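Local structure of uncharacterized peroxidase-related protein (Silicibacter sp., 2PFX) at residues Ser66-Leu71 against Asp120-Val125; Ala96-Ser101 against Leu106-Val111. The protein is of unknown function but, as a member of the AhpD-like carboxymuconolactone decarboxylase family, is probably a peroxidase-related oxidoreductase. One frame throughout, in Å; residues are numbered along the deposited sequence.

Contact 1 (Ser66-Leu71 against Asp120-Val125); sequences SQLSKL and DARQRV
The R122 guanidinium presents an edge to Q67 O, which lies near the plane of the group, 3.5 Å from NH2. L68 CD2 approaches the same nitrogen obliquely at 4.3 Å. R122 provides the only atom from 120-125 that comes this near to 66-71. Its reach explains how: CG is anti to the backbone N (chi1 168°), and the chain stays extended as far as NE, which lets it cross to 66-71 although the nearest CA atoms, those of L68 and Q123, are 9.8 Å apart. The main ionic hold on this arginine is a salt bridge from NE to E72, just past L71. The same carboxylate accepts a hydrogen bond from Q123 NE2, so one acidic group ties two side chains of helix 121-136 to the beginning of helix 70-84. F153 packs on both L68 and R122, adding apolar cover.

Each helix begins with a capped end. D120 OD1 takes the amide of Q123 N at 2.9 Å, nearly along its own C-O axis and with an N-H...O angle of 162°. The D120 side chain thus closes the first turn, where its negative charge probably also benefits from the positive end of helix 121-136. S69 precedes helix 70-84; its hydroxyl caps a backbone N just beyond L71, while E72 OE1 accepts from S69 N.

With only 100 Å² buried between the segments, this is a light bridge rather than a broad interface. It joins two helix N-termini in an all-helical AhpD-like fold: D120 is a classic N-cap, and the give and take between S69 and E72 is that of a capping box, whose acidic partner also holds R122.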
# COMPACT_ATOMS: atom_id res chain seq x y z
N SER A 66 -20.68 26.30 -12.80
CA SER A 66 -19.70 25.39 -13.30
C SER A 66 -20.25 24.70 -14.54
O SER A 66 -21.47 24.56 -14.67
CB SER A 66 -19.46 24.30 -12.26
OG SER A 66 -18.21 23.66 -12.37
N GLN A 67 -19.39 24.27 -15.45
CA GLN A 67 -19.96 23.51 -16.58
C GLN A 67 -20.01 22.02 -16.27
O GLN A 67 -20.47 21.16 -17.01
CB GLN A 67 -19.25 23.85 -17.89
CG GLN A 67 -19.62 25.24 -18.42
CD GLN A 67 -20.81 25.30 -19.36
OE1 GLN A 67 -21.13 24.33 -20.04
NE2 GLN A 67 -21.47 26.45 -19.38
N LEU A 68 -19.62 21.67 -15.06
CA LEU A 68 -19.88 20.39 -14.42
C LEU A 68 -21.31 20.41 -13.92
O LEU A 68 -21.68 21.35 -13.20
CB LEU A 68 -18.97 20.12 -13.24
CG LEU A 68 -17.46 20.13 -13.43
CD1 LEU A 68 -16.76 19.68 -12.15
CD2 LEU A 68 -17.06 19.23 -14.58
N SER A 69 -22.14 19.44 -14.24
CA SER A 69 -23.49 19.49 -13.67
C SER A 69 -23.48 19.33 -12.15
O SER A 69 -22.47 18.92 -11.57
CB SER A 69 -24.35 18.39 -14.30
OG SER A 69 -23.86 17.10 -14.00
N LYS A 70 -24.63 19.64 -11.54
CA LYS A 70 -24.74 19.31 -10.12
C LYS A 70 -24.49 17.83 -9.86
O LYS A 70 -23.75 17.49 -8.94
CB LYS A 70 -26.12 19.73 -9.58
CG LYS A 70 -26.19 21.24 -9.44
CD LYS A 70 -27.49 21.74 -8.86
CE LYS A 70 -28.14 22.80 -9.74
NZ LYS A 70 -27.24 23.98 -9.92
N LEU A 71 -25.09 16.98 -10.68
CA LEU A 71 -24.97 15.52 -10.57
C LEU A 71 -23.52 15.11 -10.70
O LEU A 71 -23.02 14.32 -9.91
CB LEU A 71 -25.83 14.84 -11.64
CG LEU A 71 -25.66 13.33 -11.85
CD1 LEU A 71 -25.85 12.56 -10.55
CD2 LEU A 71 -26.61 12.87 -12.95
N ASP A 120 -20.42 7.40 -19.93
CA ASP A 120 -19.69 7.90 -21.09
C ASP A 120 -18.27 8.25 -20.67
O ASP A 120 -17.96 8.40 -19.48
CB ASP A 120 -20.44 9.06 -21.73
CG ASP A 120 -20.54 10.32 -20.93
OD1 ASP A 120 -19.74 10.53 -20.00
OD2 ASP A 120 -21.45 11.12 -21.24
N ALA A 121 -17.37 8.36 -21.66
CA ALA A 121 -15.96 8.56 -21.37
C ALA A 121 -15.69 9.84 -20.59
O ALA A 121 -14.83 9.88 -19.70
CB ALA A 121 -15.11 8.55 -22.63
N ARG A 122 -16.42 10.88 -20.95
CA ARG A 122 -16.28 12.16 -20.25
C ARG A 122 -16.45 11.97 -18.74
O ARG A 122 -15.59 12.42 -17.97
CB ARG A 122 -17.29 13.17 -20.77
CG ARG A 122 -17.45 14.45 -19.96
CD ARG A 122 -18.83 15.06 -20.15
NE ARG A 122 -19.21 16.06 -19.15
CZ ARG A 122 -18.80 17.33 -19.17
NH1 ARG A 122 -18.00 17.75 -20.14
NH2 ARG A 122 -19.19 18.18 -18.22
N GLN A 123 -17.52 11.30 -18.35
CA GLN A 123 -17.75 11.16 -16.91
C GLN A 123 -16.75 10.18 -16.34
O GLN A 123 -16.30 10.35 -15.22
CB GLN A 123 -19.20 10.72 -16.64
CG GLN A 123 -20.15 11.85 -16.95
CD GLN A 123 -21.59 11.60 -16.57
OE1 GLN A 123 -22.04 10.47 -16.48
NE2 GLN A 123 -22.29 12.73 -16.40
N ARG A 124 -16.42 9.15 -17.13
CA ARG A 124 -15.49 8.18 -16.55
C ARG A 124 -14.13 8.80 -16.33
O ARG A 124 -13.50 8.56 -15.29
CB ARG A 124 -15.39 6.96 -17.47
CG ARG A 124 -14.36 5.96 -16.99
CD ARG A 124 -14.56 5.51 -15.52
NE ARG A 124 -13.47 4.52 -15.30
CZ ARG A 124 -13.61 3.20 -15.35
NH1 ARG A 124 -14.75 2.57 -15.59
NH2 ARG A 124 -12.51 2.47 -15.15
N VAL A 125 -13.59 9.61 -17.25
CA VAL A 125 -12.25 10.14 -17.00
C VAL A 125 -12.27 11.19 -15.89
O VAL A 125 -11.30 11.36 -15.15
CB VAL A 125 -11.59 10.69 -18.27
CG1 VAL A 125 -11.53 9.54 -19.29
CG2 VAL A 125 -12.30 11.89 -18.87

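Contact 2 (Ala96-Ser101 against Leu106-Val111); sequences AVRQLS and LGEMLV
R98 lies against G107, and its side chain can be followed outward from CB. CG is anti to the carbonyl carbon (chi1 -59°) and rests 4.2 Å from G107 CA, where a CB on the glycine would collide with it. The chain bends at the CG-CD bond, and NE makes a weak hydrogen bond to F190 O and NH2 a firmer one to Q189 O in the C-terminal tail. NH1 donates, in the guanidinium plane, to a water 2.9 Å from it that donates in turn to E108 OE2. The two charges stay 4.2 Å apart from NH1 to OE2, their planes turned 66° from each other, and E108 has its salt bridge with R191.

Beside this, V97 CG1 sits 3.8 Å from G107 CA and also meets L106 CD2 and L110 CD1. L106 CD2 touches S101 CB and OG; V97 O accepts from S101 N and S101 OG, from opposite faces of its plane. Replacing S101 by an alanine would probably leave V97 O with the amide alone and thin the cover over L106. The arrangement is a short helical hairpin, roughly antiparallel: the axes of 96-101 and 106-111 approach to 8.6 Å, with 145° between their N-to-C directions, and G107 allows the close approach.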
# COMPACT_ATOMS: atom_id res chain seq x y z
N ALA A 96 -27.84 11.88 -2.83
CA ALA A 96 -27.84 12.97 -3.80
C ALA A 96 -27.70 12.45 -5.22
O ALA A 96 -28.43 12.92 -6.11
CB ALA A 96 -26.74 13.97 -3.49
N VAL A 97 -26.80 11.51 -5.45
CA VAL A 97 -26.70 10.90 -6.78
C VAL A 97 -27.97 10.14 -7.12
O VAL A 97 -28.48 10.21 -8.27
CB VAL A 97 -25.45 10.00 -6.85
CG1 VAL A 97 -25.42 9.15 -8.12
CG2 VAL A 97 -24.22 10.88 -6.80
N ARG A 98 -28.57 9.40 -6.18
CA ARG A 98 -29.80 8.68 -6.52
C ARG A 98 -30.90 9.68 -6.90
O ARG A 98 -31.66 9.45 -7.84
CB ARG A 98 -30.27 7.78 -5.37
CG ARG A 98 -29.30 6.70 -4.90
CD ARG A 98 -30.04 5.72 -4.04
NE ARG A 98 -30.55 6.25 -2.78
CZ ARG A 98 -29.81 6.43 -1.70
NH1 ARG A 98 -28.52 6.13 -1.69
NH2 ARG A 98 -30.34 6.91 -0.59
N GLN A 99 -30.98 10.78 -6.15
CA GLN A 99 -31.95 11.83 -6.40
C GLN A 99 -31.75 12.49 -7.76
O GLN A 99 -32.65 12.57 -8.59
CB GLN A 99 -31.84 12.91 -5.31
CG GLN A 99 -32.85 14.04 -5.50
CD GLN A 99 -32.61 15.18 -4.53
OE1 GLN A 99 -31.59 15.24 -3.85
NE2 GLN A 99 -33.57 16.10 -4.48
N LEU A 100 -30.57 13.02 -8.01
CA LEU A 100 -30.34 13.86 -9.17
C LEU A 100 -30.32 13.08 -10.47
O LEU A 100 -30.54 13.66 -11.53
CB LEU A 100 -29.01 14.62 -9.01
CG LEU A 100 -28.96 15.68 -7.92
CD1 LEU A 100 -27.57 16.30 -7.84
CD2 LEU A 100 -30.01 16.76 -8.18
N SER A 101 -30.05 11.78 -10.39
CA SER A 101 -29.99 10.98 -11.62
C SER A 101 -31.28 10.21 -11.86
O SER A 101 -31.55 9.74 -12.97
CB SER A 101 -28.79 10.02 -11.55
OG SER A 101 -28.90 9.10 -10.48
N LEU A 106 -27.22 3.72 -10.08
CA LEU A 106 -26.01 4.51 -10.29
C LEU A 106 -25.40 4.90 -8.94
O LEU A 106 -24.18 4.82 -8.77
CB LEU A 106 -26.28 5.77 -11.09
CG LEU A 106 -25.09 6.70 -11.33
CD1 LEU A 106 -24.08 6.00 -12.21
CD2 LEU A 106 -25.55 8.03 -11.92
N GLY A 107 -26.25 5.32 -8.00
CA GLY A 107 -25.70 5.64 -6.68
C GLY A 107 -24.98 4.48 -6.05
O GLY A 107 -23.93 4.68 -5.42
N GLU A 108 -25.53 3.28 -6.24
CA GLU A 108 -24.92 2.12 -5.57
C GLU A 108 -23.60 1.78 -6.20
O GLU A 108 -22.61 1.45 -5.54
CB GLU A 108 -25.89 0.94 -5.62
CG GLU A 108 -27.18 1.23 -4.87
CD GLU A 108 -26.92 1.33 -3.39
OE1 GLU A 108 -26.64 0.24 -2.82
OE2 GLU A 108 -26.97 2.43 -2.79
N MSE A 109 -23.59 1.86 -7.52
CA MSE A 109 -22.37 1.61 -8.27
C MSE A 109 -21.26 2.54 -7.85
O MSE A 109 -20.13 2.10 -7.67
CB MSE A 109 -22.62 1.74 -9.79
CG MSE A 109 -23.42 0.60 -10.38
SE MSE A 109 -23.97 1.08 -12.18
CE MSE A 109 -24.06 -0.75 -12.76
N LEU A 110 -21.53 3.83 -7.67
CA LEU A 110 -20.47 4.78 -7.33
C LEU A 110 -20.02 4.57 -5.89
O LEU A 110 -18.86 4.76 -5.56
CB LEU A 110 -20.94 6.22 -7.56
CG LEU A 110 -21.37 6.59 -8.98
CD1 LEU A 110 -21.56 8.09 -9.16
CD2 LEU A 110 -20.37 6.13 -10.04
N VAL A 111 -20.98 4.16 -5.06
CA VAL A 111 -20.65 3.93 -3.65
C VAL A 111 -19.71 2.74 -3.52
O VAL A 111 -18.75 2.73 -2.74
CB VAL A 111 -21.93 3.73 -2.84
CG1 VAL A 111 -21.65 3.03 -1.52
CG2 VAL A 111 -22.60 5.08 -2.60
O HOH W 1 -26.62 4.84 -3.43

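Helix 70-84 connects the two contacts, whose centres are 14 Å apart. Its first turn supplies L71 of contact 1, which packs directly on contact 2: L71 CD2 lies 3.8 Å from S101 CB, and L71 N is 3.8 Å from L100 CD1. One turn further on, M75 touches Q123 of contact 1 and L110 of contact 2. Along the chain, the hairpin of contact 2 falls between the two segments that contact 1 brings together. An acetate, probably from the crystallisation liquor, lies about 5 Å from the R122 side chain. Helix 87-101 starts within the CxxC-type sequence that, in AhpD relatives, carries the redox cysteines; 96-101 forms its far end.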